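Local coordinates for protein Lic12234 (Leptospira interrogans, PDB 4TZH) that is of unknown function but, as a leucine-rich repeat protein of a pathogen, may be a virulence factor that binds other molecules, at residues E110-L115 with E133-L138; L122-K127 with S147-L152; S139-K144 with I160-D165; Q154-R159 with R181-T186. One frame throughout, in Å; residues are numbered along the deposited sequence. Where two conformers were deposited one is given.

Contact 1 (E110-L115 with E133-L138); sequences EKLGIL and ENLVSL
G113 and L115 meet L135, S137 and L138 in the parallel sheet of a leucine-rich repeat solenoid, where strands 114-116 and 137-139 lie next to each other and paired residues are 23 positions apart. The single carbonyl oxygen of G113 accepts from two successive amides of 133-138. V136 N reaches G113 O at 2.8 Å in the carbonyl plane, on a lone pair, while S137 N donates to G113 O from almost straight ahead at 3.1 Å. Regular parallel pairing then takes over, with L115 N bonded to S137 O at 3.1 Å. Under this backbone the leucines form the core. L115 and L138 lie side by side and point the same way, CD2 of L115 touching CD1 of L138 at 3.8 Å. The chi2 of L135 (65°) sets its CD1 3.9 Å from L115 CB; the same methyl also lies 4.1 Å from L112 CG. Leucine suits these places because its branched end can touch more than one neighbour, as L135 CD1 does with L112 and L115. The other face carries I114 and S137, and there a water joins L115 O to S137 OG, the latter at 2.9 Å. The chemistry is therefore two-sided: backbone bonds fix the spacing of the strands, leucine methyls pack on one face, and the other, with serine and water, can tolerate solvent.

Contact 2 (L122-K127 with S147-L152); sequences LTTLPK and SIPDEL
T124 and S147 begin two extended backbone runs that travel in the same direction, their CA atoms 5.4 Å apart, and K127 pairs with E151 at the far end. By then 147-152 has turned into a 3-10 segment, tied by L152 N to P149 O at 3.0 Å. T124 supplies the hydrogen bond between the runs: OG1 sits anti to its own backbone N (chi1 -167°) and donates to S147 O at 3.1 Å, from well above the carbonyl plane. L125 is the apolar centre, though its backbone N is buried without a partner. Its CB rests against P149 CD at 3.9 Å, and the proline ring, which has no amide hydrogen to satisfy, also lays CG 3.5 Å from L125 O. Deeper in, L125 CD1 meets L152 CD1 at 3.9 Å and lies near I148 CD1. At the outer end E151 bends at chi2 (86°), which brings its carboxylate carbon CD to 3.6 Å from K127 CB, while K127 NZ stays 6.6 Å from E151 OE2. The pair belongs to the loops that return from strands 114-116 and 137-139. L125 also touches L102 and L140, L152 touches I129, and I148 packs on I176 and L179 of helix 173-179.

Contact 3 (S139-K144 with I160-D165); sequences SLSSNK and ILNLWD
S142 and D165 mark equivalent corners of two successive repeats, and the polar groups between them are paired at several points. L140 N donates to N162 O at 2.8 Å, almost straight into the oxygen, and S142 N continues the pairing to W164 O at 2.9 Å. Both S142 and D165 have positive phi, which turns the chain sharply. D165 holds CG anti to its backbone N (chi1 -174°) and offers the anti lone pair of OD2 to the hydroxyl S142 OG at 2.6 Å. Within 160-165, N162 forms an Asx turn: OD1 accepts W164 N at 3.0 Å, while ND2 lies over one face of the indole, toward its rim. The indole NE1 is satisfied by E188. N143 holds its turn from within, ND2 donating to L140 O at 3.1 Å from above the carbonyl plane and also bonding to L117 O, while OD1 accepts L122 N. N166 ND2 also donates to L140 O, and to L163 O. Beneath, L140 CD1 meets L163 CD2 at 3.8 Å. Asparagine suits these turns because one amide both gives and accepts: the chain can leave the sheet with several turn carbonyls and amides bonded, as in the asparagine ladder of leucine-rich repeats.

Contact 4 (Q154-R159 with R181-T186); sequences QLKKLR and RNQEIT. With ZN (zinc ion), chain G.
Q183 sets CG anti to its backbone N (chi1 -167°) and continues extended, which carries its amide to the turn 155-158; R159 instead bends at chi2 (-57°), folding CD back toward E184. Q183 NE2 then serves two carbonyls, L155 O at 3.0 Å and L158 O at 2.9 Å, and each bond uses a lone pair in the carbonyl plane. These are the first and last residues of a type I turn whose own bond runs from L158 N to L155 O, so the glutamine fastens both ends of the turn. Its OE1 shares a water with K156 NZ, the amine donating to that water. R159 NH1 gathers backbone oxygens too: K156 O at 3.1 Å, L158 O at 3.0 Å, and weakly E184 O. K157 O lies over one face of the guanidinium and E184 CB over the opposite one, both offset toward the rim. E184 OE1 binds a zinc ion at 2.6 Å. Below, L158 CD2 meets I185 CD1 at 3.9 Å, and T186 N bonds to R159 O at 2.9 Å as the last strand begins. Long polar side chains suit this place, since they can reach carbonyls that the chain alone would not meet. The arrangement is consistent with a capping region at the C-terminal end of a leucine-rich repeat solenoid, where strand 186-188 closes the parallel sheet.

The four contacts follow the solenoid toward its C-terminal end. Contacts 1, 3 and 4 are partly buried. Contacts 1 and 3 belong to one sheet: strand 137-139 receives its neighbour in contact 1 and passes on to strand 160-162 in contact 3, L138 probably bonding by its backbone to I160 and N162. Contact 2 is the one surface contact, made by the returning loops with little hydrogen bonding, yet its L152 packs on L138 of contact 1 and its L125 on L140 of contact 3. Contact 4 lies farthest from the centre of the chain. Its backbone continues the ladder from V136 to R159, but glutamine and arginine side chains replace much of the regular pairing.

Contact 1 (E110-L115 with E133-L138)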
loop_
_atom_site.group_PDB
_atom_site.type_symbol
_atom_site.label_atom_id
_atom_site.label_comp_id
_atom_site.label_asym_id
_atom_site.label_seq_id
_atom_site.Cartn_x
_atom_site.Cartn_y
_atom_site.Cartn_z
ATOM N N GLU A 110 -4.711 -7.255 -7.148
ATOM C CA GLU A 110 -6.077 -7.495 -7.547
ATOM C C GLU A 110 -7.146 -7.361 -6.482
ATOM O O GLU A 110 -8.264 -6.903 -6.820
ATOM C CB GLU A 110 -6.187 -8.878 -8.213
ATOM C CG GLU A 110 -5.817 -8.829 -9.685
ATOM C CD GLU A 110 -5.147 -10.069 -10.241
ATOM O OE1 GLU A 110 -5.800 -11.138 -10.279
ATOM O OE2 GLU A 110 -3.985 -9.956 -10.691
ATOM N N LYS A 111 -6.853 -7.744 -5.221
ATOM C CA LYS A 111 -7.893 -7.705 -4.202
ATOM C C LYS A 111 -7.748 -6.452 -3.325
ATOM O O LYS A 111 -8.457 -6.331 -2.327
ATOM C CB LYS A 111 -7.780 -8.934 -3.304
ATOM C CG LYS A 111 -8.360 -10.197 -3.961
ATOM C CD LYS A 111 -8.249 -11.322 -2.918
ATOM C CE LYS A 111 -8.730 -12.625 -3.464
ATOM N NZ LYS A 111 -8.542 -13.651 -2.409
ATOM N N LEU A 112 -6.847 -5.529 -3.689
ATOM C CA LEU A 112 -6.626 -4.379 -2.787
ATOM C C LEU A 112 -7.864 -3.531 -2.646
ATOM O O LEU A 112 -8.438 -3.102 -3.664
ATOM C CB LEU A 112 -5.452 -3.574 -3.328
ATOM C CG LEU A 112 -4.868 -2.538 -2.350
ATOM C CD1 LEU A 112 -4.248 -3.209 -1.143
ATOM C CD2 LEU A 112 -3.822 -1.662 -3.040
ATOM N N GLY A 113 -8.243 -3.289 -1.403
ATOM C CA GLY A 113 -9.430 -2.505 -1.116
ATOM C C GLY A 113 -9.124 -1.168 -0.488
ATOM O O GLY A 113 -9.867 -0.204 -0.721
ATOM N N ILE A 114 -8.048 -1.095 0.310
ATOM C CA ILE A 114 -7.741 0.151 1.017
ATOM C C ILE A 114 -6.281 0.451 0.822
ATOM O O ILE A 114 -5.427 -0.409 1.075
ATOM C CB ILE A 114 -8.079 -0.021 2.525
ATOM C CG1 ILE A 114 -9.616 -0.276 2.705
ATOM C CG2 ILE A 114 -7.666 1.248 3.287
ATOM C CD1 ILE A 114 -10.130 -0.730 4.033
ATOM N N LEU A 115 -5.981 1.653 0.287
ATOM C CA LEU A 115 -4.610 2.050 -0.003
ATOM C C LEU A 115 -4.352 3.415 0.632
ATOM O O LEU A 115 -5.004 4.386 0.235
ATOM C CB LEU A 115 -4.391 2.088 -1.516
ATOM C CG LEU A 115 -3.035 2.550 -2.012
ATOM C CD1 LEU A 115 -1.872 1.794 -1.346
ATOM C CD2 LEU A 115 -2.926 2.397 -3.508
ATOM N N GLU A 133 -9.461 -2.853 -9.362
ATOM C CA GLU A 133 -10.921 -2.941 -9.437
ATOM C C GLU A 133 -11.645 -3.021 -8.114
ATOM O O GLU A 133 -12.815 -2.637 -8.039
ATOM C CB GLU A 133 -11.362 -4.127 -10.315
ATOM C CG GLU A 133 -10.804 -4.089 -11.728
ATOM C CD GLU A 133 -11.346 -5.100 -12.720
ATOM O OE1 GLU A 133 -12.560 -5.403 -12.675
ATOM O OE2 GLU A 133 -10.561 -5.528 -13.598
ATOM N N ASN A 134 -10.972 -3.544 -7.059
ATOM C CA ASN A 134 -11.637 -3.705 -5.786
ATOM C C ASN A 134 -11.340 -2.542 -4.815
ATOM O O ASN A 134 -11.738 -2.595 -3.663
ATOM C CB ASN A 134 -11.188 -5.034 -5.186
ATOM C CG ASN A 134 -11.847 -6.192 -5.886
ATOM O OD1 ASN A 134 -11.164 -7.121 -6.364
ATOM N ND2 ASN A 134 -13.164 -6.158 -5.934
ATOM N N LEU A 135 -10.661 -1.490 -5.302
ATOM C CA LEU A 135 -10.301 -0.392 -4.413
ATOM C C LEU A 135 -11.529 0.382 -3.970
ATOM O O LEU A 135 -12.289 0.845 -4.840
ATOM C CB LEU A 135 -9.282 0.498 -5.103
ATOM C CG LEU A 135 -8.424 1.361 -4.187
ATOM C CD1 LEU A 135 -7.509 0.499 -3.307
ATOM C CD2 LEU A 135 -7.636 2.351 -4.994
ATOM N N VAL A 136 -11.690 0.565 -2.648
ATOM C CA VAL A 136 -12.813 1.262 -2.034
ATOM C C VAL A 136 -12.367 2.606 -1.452
ATOM O O VAL A 136 -13.118 3.584 -1.423
ATOM C CB VAL A 136 -13.448 0.346 -0.960
ATOM C CG1 VAL A 136 -14.560 1.047 -0.191
ATOM C CG2 VAL A 136 -13.980 -0.948 -1.593
ATOM N N SER A 137 -11.122 2.645 -0.962
ATOM C CA SER A 137 -10.657 3.878 -0.343
ATOM C C SER A 137 -9.225 4.157 -0.784
ATOM O O SER A 137 -8.370 3.267 -0.712
ATOM C CB SER A 137 -10.709 3.731 1.180
ATOM O OG SER A 137 -10.272 4.948 1.769
ATOM N N LEU A 138 -8.985 5.380 -1.274
ATOM C CA LEU A 138 -7.661 5.787 -1.729
ATOM C C LEU A 138 -7.337 7.104 -1.049
ATOM O O LEU A 138 -8.031 8.097 -1.318
ATOM C CB LEU A 138 -7.617 5.916 -3.242
ATOM C CG LEU A 138 -6.330 6.418 -3.880
ATOM C CD1 LEU A 138 -5.115 5.559 -3.473
ATOM C CD2 LEU A 138 -6.458 6.460 -5.401
HETATM O O HOH W 1 -8.121 -3.752 -6.326
HETATM O O HOH W 2 -7.451 4.871 2.252
#

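Contact 2 (L122-K127 with S147-L152)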
loop_
_atom_site.group_PDB
_atom_site.type_symbol
_atom_site.label_atom_id
_atom_site.label_comp_id
_atom_site.label_asym_id
_atom_site.label_seq_id
_atom_site.Cartn_x
_atom_site.Cartn_y
_atom_site.Cartn_z
ATOM N N LEU A 122 4.314 12.134 -3.729
ATOM C CA LEU A 122 3.850 11.750 -5.058
ATOM C C LEU A 122 3.446 12.952 -5.874
ATOM O O LEU A 122 2.809 13.869 -5.365
ATOM C CB LEU A 122 2.663 10.799 -4.980
ATOM C CG LEU A 122 2.942 9.437 -4.326
ATOM C CD1 LEU A 122 1.601 8.746 -3.963
ATOM C CD2 LEU A 122 3.777 8.546 -5.237
ATOM N N THR A 123 3.794 12.934 -7.151
ATOM C CA THR A 123 3.431 14.006 -8.062
ATOM C C THR A 123 2.272 13.587 -8.932
ATOM O O THR A 123 1.551 14.437 -9.437
ATOM C CB THR A 123 4.630 14.523 -8.874
ATOM O OG1 THR A 123 5.096 13.452 -9.697
ATOM C CG2 THR A 123 5.740 15.036 -7.981
ATOM N N THR A 124 2.063 12.278 -9.084
ATOM C CA THR A 124 0.954 11.702 -9.835
ATOM C C THR A 124 0.806 10.238 -9.468
ATOM O O THR A 124 1.464 9.747 -8.542
ATOM C CB THR A 124 1.121 11.900 -11.362
ATOM O OG1 THR A 124 -0.128 11.587 -11.987
ATOM C CG2 THR A 124 2.262 11.056 -11.961
ATOM N N LEU A 125 -0.089 9.549 -10.165
ATOM C CA LEU A 125 -0.296 8.127 -10.013
ATOM C C LEU A 125 -0.070 7.514 -11.368
ATOM O O LEU A 125 -0.380 8.167 -12.381
ATOM C CB LEU A 125 -1.724 7.829 -9.544
ATOM C CG LEU A 125 -2.095 8.388 -8.168
ATOM C CD1 LEU A 125 -3.606 8.364 -7.968
ATOM C CD2 LEU A 125 -1.376 7.657 -7.068
ATOM N N PRO A 126 0.438 6.270 -11.423
ATOM C CA PRO A 126 0.634 5.642 -12.735
ATOM C C PRO A 126 -0.710 5.275 -13.343
ATOM O O PRO A 126 -1.666 5.051 -12.602
ATOM C CB PRO A 126 1.453 4.382 -12.411
ATOM C CG PRO A 126 1.100 4.045 -10.998
ATOM C CD PRO A 126 0.853 5.376 -10.317
ATOM N N LYS A 127 -0.782 5.170 -14.663
ATOM C CA LYS A 127 -2.035 4.807 -15.333
ATOM C C LYS A 127 -2.582 3.461 -14.836
ATOM O O LYS A 127 -3.800 3.272 -14.781
ATOM C CB LYS A 127 -1.858 4.799 -16.867
ATOM C CG LYS A 127 -0.811 3.817 -17.383
ATOM C CD LYS A 127 -0.493 4.066 -18.865
ATOM C CE LYS A 127 0.555 3.085 -19.351
ATOM N NZ LYS A 127 1.177 3.522 -20.633
ATOM N N SER A 147 -1.040 16.190 -11.013
ATOM C CA SER A 147 -2.039 15.651 -11.921
ATOM C C SER A 147 -2.589 14.342 -11.382
ATOM O O SER A 147 -1.926 13.659 -10.579
ATOM C CB SER A 147 -1.459 15.442 -13.319
ATOM O OG SER A 147 -0.536 14.361 -13.361
ATOM N N ILE A 148 -3.808 14.017 -11.816
ATOM C CA ILE A 148 -4.496 12.777 -11.515
ATOM C C ILE A 148 -4.757 12.084 -12.875
ATOM O O ILE A 148 -5.245 12.752 -13.786
ATOM C CB ILE A 148 -5.779 13.052 -10.673
ATOM C CG1 ILE A 148 -5.440 13.337 -9.171
ATOM C CG2 ILE A 148 -6.852 11.951 -10.828
ATOM C CD1 ILE A 148 -4.377 12.414 -8.489
ATOM N N PRO A 149 -4.386 10.799 -13.086
ATOM C CA PRO A 149 -4.646 10.197 -14.412
ATOM C C PRO A 149 -6.124 9.910 -14.629
ATOM O O PRO A 149 -6.826 9.579 -13.672
ATOM C CB PRO A 149 -3.834 8.912 -14.394
ATOM C CG PRO A 149 -3.801 8.519 -12.934
ATOM C CD PRO A 149 -3.771 9.825 -12.157
ATOM N N ASP A 150 -6.596 10.022 -15.892
ATOM C CA ASP A 150 -7.994 9.734 -16.235
ATOM C C ASP A 150 -8.385 8.305 -15.867
ATOM O O ASP A 150 -9.550 8.058 -15.549
ATOM C CB ASP A 150 -8.264 9.974 -17.727
ATOM C CG ASP A 150 -8.138 11.411 -18.181
ATOM O OD1 ASP A 150 -8.191 12.315 -17.320
ATOM O OD2 ASP A 150 -8.022 11.636 -19.400
ATOM N N GLU A 151 -7.398 7.372 -15.853
ATOM C CA GLU A 151 -7.626 5.973 -15.500
ATOM C C GLU A 151 -8.152 5.802 -14.076
ATOM O O GLU A 151 -8.737 4.771 -13.775
ATOM C CB GLU A 151 -6.364 5.125 -15.724
ATOM C CG GLU A 151 -5.991 4.943 -17.192
ATOM C CD GLU A 151 -5.148 6.040 -17.812
ATOM O OE1 GLU A 151 -4.866 7.051 -17.129
ATOM O OE2 GLU A 151 -4.753 5.876 -18.990
ATOM N N LEU A 152 -8.016 6.829 -13.211
ATOM C CA LEU A 152 -8.590 6.734 -11.870
ATOM C C LEU A 152 -10.108 6.547 -11.944
ATOM O O LEU A 152 -10.710 5.885 -11.103
ATOM C CB LEU A 152 -8.213 7.964 -11.035
ATOM C CG LEU A 152 -8.200 7.754 -9.528
ATOM C CD1 LEU A 152 -7.063 6.859 -9.105
ATOM C CD2 LEU A 152 -8.053 9.069 -8.798
#

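Contact 3 (S139-K144 with I160-D165)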
loop_
_atom_site.group_PDB
_atom_site.type_symbol
_atom_site.label_atom_id
_atom_site.label_comp_id
_atom_site.label_asym_id
_atom_site.label_seq_id
_atom_site.Cartn_x
_atom_site.Cartn_y
_atom_site.Cartn_z
ATOM N N SER A 139 -6.296 7.116 -0.205
ATOM C CA SER A 139 -5.934 8.310 0.526
ATOM C C SER A 139 -4.610 8.833 0.050
ATOM O O SER A 139 -3.620 8.091 0.094
ATOM C CB SER A 139 -5.901 7.995 2.002
ATOM O OG SER A 139 -5.807 9.237 2.669
ATOM N N LEU A 140 -4.603 10.052 -0.462
ATOM C CA LEU A 140 -3.417 10.696 -1.040
ATOM C C LEU A 140 -3.183 12.038 -0.353
ATOM O O LEU A 140 -2.534 12.905 -0.949
ATOM C CB LEU A 140 -3.644 10.920 -2.557
ATOM C CG LEU A 140 -3.658 9.623 -3.372
ATOM C CD1 LEU A 140 -4.365 9.823 -4.690
ATOM C CD2 LEU A 140 -2.232 9.093 -3.566
ATOM N N SER A 141 -3.653 12.204 0.878
ATOM C CA SER A 141 -3.486 13.509 1.487
ATOM C C SER A 141 -2.035 13.829 1.745
ATOM O O SER A 141 -1.215 12.921 1.924
ATOM C CB SER A 141 -4.283 13.638 2.772
ATOM O OG SER A 141 -3.937 12.613 3.689
ATOM N N SER A 142 -1.698 15.122 1.733
ATOM C CA SER A 142 -0.323 15.542 1.984
ATOM C C SER A 142 0.692 14.882 1.087
ATOM O O SER A 142 1.633 14.242 1.552
ATOM C CB SER A 142 0.041 15.356 3.453
ATOM O OG SER A 142 -0.831 16.116 4.274
ATOM N N ASN A 143 0.523 15.069 -0.210
ATOM C CA ASN A 143 1.476 14.624 -1.225
ATOM C C ASN A 143 1.885 15.864 -2.023
ATOM O O ASN A 143 1.739 16.983 -1.523
ATOM C CB ASN A 143 0.883 13.511 -2.082
ATOM C CG ASN A 143 1.159 12.164 -1.448
ATOM O OD1 ASN A 143 2.239 11.613 -1.633
ATOM N ND2 ASN A 143 0.250 11.648 -0.628
ATOM N N LYS A 144 2.438 15.684 -3.222
ATOM C CA LYS A 144 2.894 16.825 -4.032
ATOM C C LYS A 144 2.233 16.714 -5.407
ATOM O O LYS A 144 2.846 16.985 -6.451
ATOM C CB LYS A 144 4.438 16.793 -4.123
ATOM C CG LYS A 144 5.145 16.938 -2.765
ATOM C CD LYS A 144 5.076 18.351 -2.180
ATOM C CE LYS A 144 5.535 18.373 -0.740
ATOM N NZ LYS A 144 5.242 19.676 -0.088
ATOM N N ILE A 160 -14.233 6.580 -1.440
ATOM C CA ILE A 160 -13.559 7.742 -0.870
ATOM C C ILE A 160 -12.285 7.995 -1.618
ATOM O O ILE A 160 -11.433 7.091 -1.717
ATOM C CB ILE A 160 -13.231 7.593 0.637
ATOM C CG1 ILE A 160 -14.509 7.345 1.475
ATOM C CG2 ILE A 160 -12.495 8.842 1.137
ATOM C CD1 ILE A 160 -14.217 7.260 2.984
ATOM N N LEU A 161 -12.132 9.236 -2.118
ATOM C CA LEU A 161 -10.878 9.667 -2.720
ATOM C C LEU A 161 -10.403 10.873 -1.897
ATOM O O LEU A 161 -11.080 11.913 -1.935
ATOM C CB LEU A 161 -11.053 10.054 -4.198
ATOM C CG LEU A 161 -9.830 10.630 -4.886
ATOM C CD1 LEU A 161 -8.674 9.621 -4.914
ATOM C CD2 LEU A 161 -10.170 11.059 -6.328
ATOM N N ASN A 162 -9.308 10.745 -1.132
ATOM C CA ASN A 162 -8.883 11.847 -0.269
ATOM C C ASN A 162 -7.654 12.522 -0.843
ATOM O O ASN A 162 -6.585 11.906 -0.921
ATOM C CB ASN A 162 -8.644 11.308 1.135
ATOM C CG ASN A 162 -8.520 12.447 2.107
ATOM O OD1 ASN A 162 -7.880 13.447 1.816
ATOM N ND2 ASN A 162 -9.263 12.348 3.234
ATOM N N LEU A 163 -7.827 13.771 -1.247
ATOM C CA LEU A 163 -6.763 14.577 -1.862
ATOM C C LEU A 163 -6.424 15.776 -0.992
ATOM O O LEU A 163 -5.805 16.718 -1.483
ATOM C CB LEU A 163 -7.176 15.074 -3.283
ATOM C CG LEU A 163 -7.570 13.936 -4.244
ATOM C CD1 LEU A 163 -8.086 14.504 -5.566
ATOM C CD2 LEU A 163 -6.393 13.024 -4.518
ATOM N N TRP A 164 -6.806 15.760 0.304
ATOM C CA TRP A 164 -6.506 16.913 1.154
ATOM C C TRP A 164 -5.032 17.287 1.136
ATOM O O TRP A 164 -4.161 16.427 1.012
ATOM C CB TRP A 164 -6.867 16.620 2.608
ATOM C CG TRP A 164 -8.354 16.609 2.908
ATOM C CD1 TRP A 164 -9.342 17.300 2.266
ATOM C CD2 TRP A 164 -8.981 15.928 3.994
ATOM N NE1 TRP A 164 -10.565 17.066 2.884
ATOM C CE2 TRP A 164 -10.370 16.209 3.930
ATOM C CE3 TRP A 164 -8.518 15.067 4.988
ATOM C CZ2 TRP A 164 -11.282 15.686 4.854
ATOM C CZ3 TRP A 164 -9.420 14.548 5.907
ATOM C CH2 TRP A 164 -10.786 14.837 5.818
ATOM N N ASP A 165 -4.751 18.581 1.320
ATOM C CA ASP A 165 -3.376 19.075 1.416
ATOM C C ASP A 165 -2.497 18.702 0.227
ATOM O O ASP A 165 -1.371 18.199 0.394
ATOM C CB ASP A 165 -2.725 18.699 2.759
ATOM C CG ASP A 165 -1.338 19.315 2.973
ATOM O OD1 ASP A 165 -1.113 20.458 2.508
ATOM O OD2 ASP A 165 -0.479 18.653 3.600
#

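Contact 4 (Q154-R159 with R181-T186)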
loop_
_atom_site.group_PDB
_atom_site.type_symbol
_atom_site.label_atom_id
_atom_site.label_comp_id
_atom_site.label_asym_id
_atom_site.label_seq_id
_atom_site.Cartn_x
_atom_site.Cartn_y
_atom_site.Cartn_z
ATOM N N GLN A 154 -11.627 4.572 -13.719
ATOM C CA GLN A 154 -11.936 3.159 -13.915
ATOM C C GLN A 154 -12.228 2.460 -12.598
ATOM O O GLN A 154 -12.687 1.315 -12.616
ATOM C CB GLN A 154 -10.783 2.430 -14.639
ATOM C CG GLN A 154 -10.505 2.962 -16.052
ATOM C CD GLN A 154 -9.164 2.519 -16.615
ATOM O OE1 GLN A 154 -8.402 1.735 -16.014
ATOM N NE2 GLN A 154 -8.840 3.025 -17.797
ATOM N N LEU A 155 -11.933 3.119 -11.449
ATOM C CA LEU A 155 -12.114 2.499 -10.129
ATOM C C LEU A 155 -13.571 2.634 -9.697
ATOM O O LEU A 155 -13.932 3.508 -8.918
ATOM C CB LEU A 155 -11.155 3.131 -9.099
ATOM C CG LEU A 155 -9.670 3.101 -9.470
ATOM C CD1 LEU A 155 -8.861 3.784 -8.392
ATOM C CD2 LEU A 155 -9.169 1.687 -9.675
ATOM N N LYS A 156 -14.409 1.733 -10.213
ATOM C CA LYS A 156 -15.858 1.811 -10.010
ATOM C C LYS A 156 -16.346 1.521 -8.598
ATOM O O LYS A 156 -17.469 1.911 -8.259
ATOM C CB LYS A 156 -16.603 0.918 -11.024
ATOM C CG LYS A 156 -16.237 1.203 -12.481
ATOM C CD LYS A 156 -16.677 2.594 -12.938
ATOM C CE LYS A 156 -16.292 2.867 -14.371
ATOM N NZ LYS A 156 -16.709 4.230 -14.797
ATOM N N LYS A 157 -15.517 0.886 -7.751
ATOM C CA LYS A 157 -15.916 0.589 -6.383
ATOM C C LYS A 157 -15.355 1.649 -5.422
ATOM O O LYS A 157 -15.634 1.598 -4.221
ATOM C CB LYS A 157 -15.391 -0.787 -5.983
ATOM C CG LYS A 157 -16.210 -1.933 -6.587
ATOM C CD LYS A 157 -15.681 -3.292 -6.141
ATOM C CE LYS A 157 -15.715 -3.534 -4.652
ATOM N NZ LYS A 157 -15.584 -4.987 -4.368
ATOM N N LEU A 158 -14.636 2.639 -5.972
ATOM C CA LEU A 158 -14.034 3.662 -5.110
ATOM C C LEU A 158 -15.141 4.496 -4.446
ATOM O O LEU A 158 -16.017 5.056 -5.143
ATOM C CB LEU A 158 -13.082 4.511 -5.932
ATOM C CG LEU A 158 -12.121 5.378 -5.120
ATOM C CD1 LEU A 158 -11.178 4.509 -4.293
ATOM C CD2 LEU A 158 -11.367 6.326 -6.005
ATOM N N ARG A 159 -15.095 4.580 -3.108
ATOM C CA ARG A 159 -16.102 5.305 -2.335
ATOM C C ARG A 159 -15.549 6.556 -1.694
ATOM O O ARG A 159 -16.298 7.491 -1.409
ATOM C CB ARG A 159 -16.774 4.373 -1.313
ATOM C CG ARG A 159 -17.574 3.215 -1.970
ATOM C CD ARG A 159 -18.659 3.705 -2.941
ATOM N NE ARG A 159 -19.253 2.641 -3.763
ATOM C CZ ARG A 159 -19.155 2.545 -5.088
ATOM N NH1 ARG A 159 -18.461 3.441 -5.778
ATOM N NH2 ARG A 159 -19.738 1.545 -5.732
ATOM N N ARG A 181 -18.443 10.764 -12.622
ATOM C CA ARG A 181 -19.741 11.391 -12.870
ATOM C C ARG A 181 -20.937 10.707 -12.192
ATOM O O ARG A 181 -21.554 11.329 -11.330
ATOM C CB ARG A 181 -19.996 11.562 -14.382
ATOM C CG ARG A 181 -21.045 12.626 -14.703
ATOM C CD ARG A 181 -21.243 12.791 -16.194
ATOM N NE ARG A 181 -22.357 13.692 -16.494
ATOM C CZ ARG A 181 -22.663 14.127 -17.713
ATOM N NH1 ARG A 181 -21.939 13.753 -18.761
ATOM N NH2 ARG A 181 -23.692 14.943 -17.891
ATOM N N ASN A 182 -21.267 9.462 -12.564
ATOM C CA ASN A 182 -22.455 8.787 -12.024
ATOM C C ASN A 182 -22.265 8.136 -10.659
ATOM O O ASN A 182 -23.185 8.141 -9.837
ATOM C CB ASN A 182 -23.000 7.756 -13.023
ATOM C CG ASN A 182 -23.288 8.306 -14.402
ATOM O OD1 ASN A 182 -24.015 9.294 -14.578
ATOM N ND2 ASN A 182 -22.728 7.664 -15.417
ATOM N N GLN A 183 -21.076 7.558 -10.446
ATOM C CA GLN A 183 -20.632 6.791 -9.295
ATOM C C GLN A 183 -20.863 7.394 -7.904
ATOM O O GLN A 183 -20.705 8.605 -7.714
ATOM C CB GLN A 183 -19.147 6.538 -9.482
ATOM C CG GLN A 183 -18.546 5.493 -8.562
ATOM C CD GLN A 183 -17.136 5.240 -8.991
ATOM O OE1 GLN A 183 -16.833 5.153 -10.187
ATOM N NE2 GLN A 183 -16.255 5.134 -8.023
ATOM N N GLU A 184 -21.188 6.514 -6.928
ATOM C CA GLU A 184 -21.338 6.833 -5.513
ATOM C C GLU A 184 -19.901 7.006 -4.971
ATOM O O GLU A 184 -19.129 6.048 -4.977
ATOM C CB GLU A 184 -21.999 5.647 -4.807
ATOM C CG GLU A 184 -22.443 5.826 -3.367
ATOM C CD GLU A 184 -23.548 4.853 -2.991
ATOM O OE1 GLU A 184 -23.237 3.788 -2.411
ATOM O OE2 GLU A 184 -24.716 5.121 -3.351
ATOM N N ILE A 185 -19.533 8.227 -4.599
ATOM C CA ILE A 185 -18.188 8.524 -4.092
ATOM C C ILE A 185 -18.224 9.861 -3.376
ATOM O O ILE A 185 -18.998 10.750 -3.755
ATOM C CB ILE A 185 -17.144 8.571 -5.266
ATOM C CG1 ILE A 185 -15.690 8.664 -4.746
ATOM C CG2 ILE A 185 -17.450 9.670 -6.304
ATOM C CD1 ILE A 185 -14.609 8.462 -5.865
ATOM N N THR A 186 -17.381 10.012 -2.376
ATOM C CA THR A 186 -17.117 11.319 -1.799
ATOM C C THR A 186 -15.653 11.656 -2.126
ATOM O O THR A 186 -14.757 10.816 -1.947
ATOM C CB THR A 186 -17.487 11.439 -0.315
ATOM O OG1 THR A 186 -17.213 12.790 0.058
ATOM C CG2 THR A 186 -16.720 10.485 0.573
HETATM ZN ZN ZN G . -24.808 4.078 -0.384
HETATM O O HOH W 3 -16.266 5.988 -12.671
#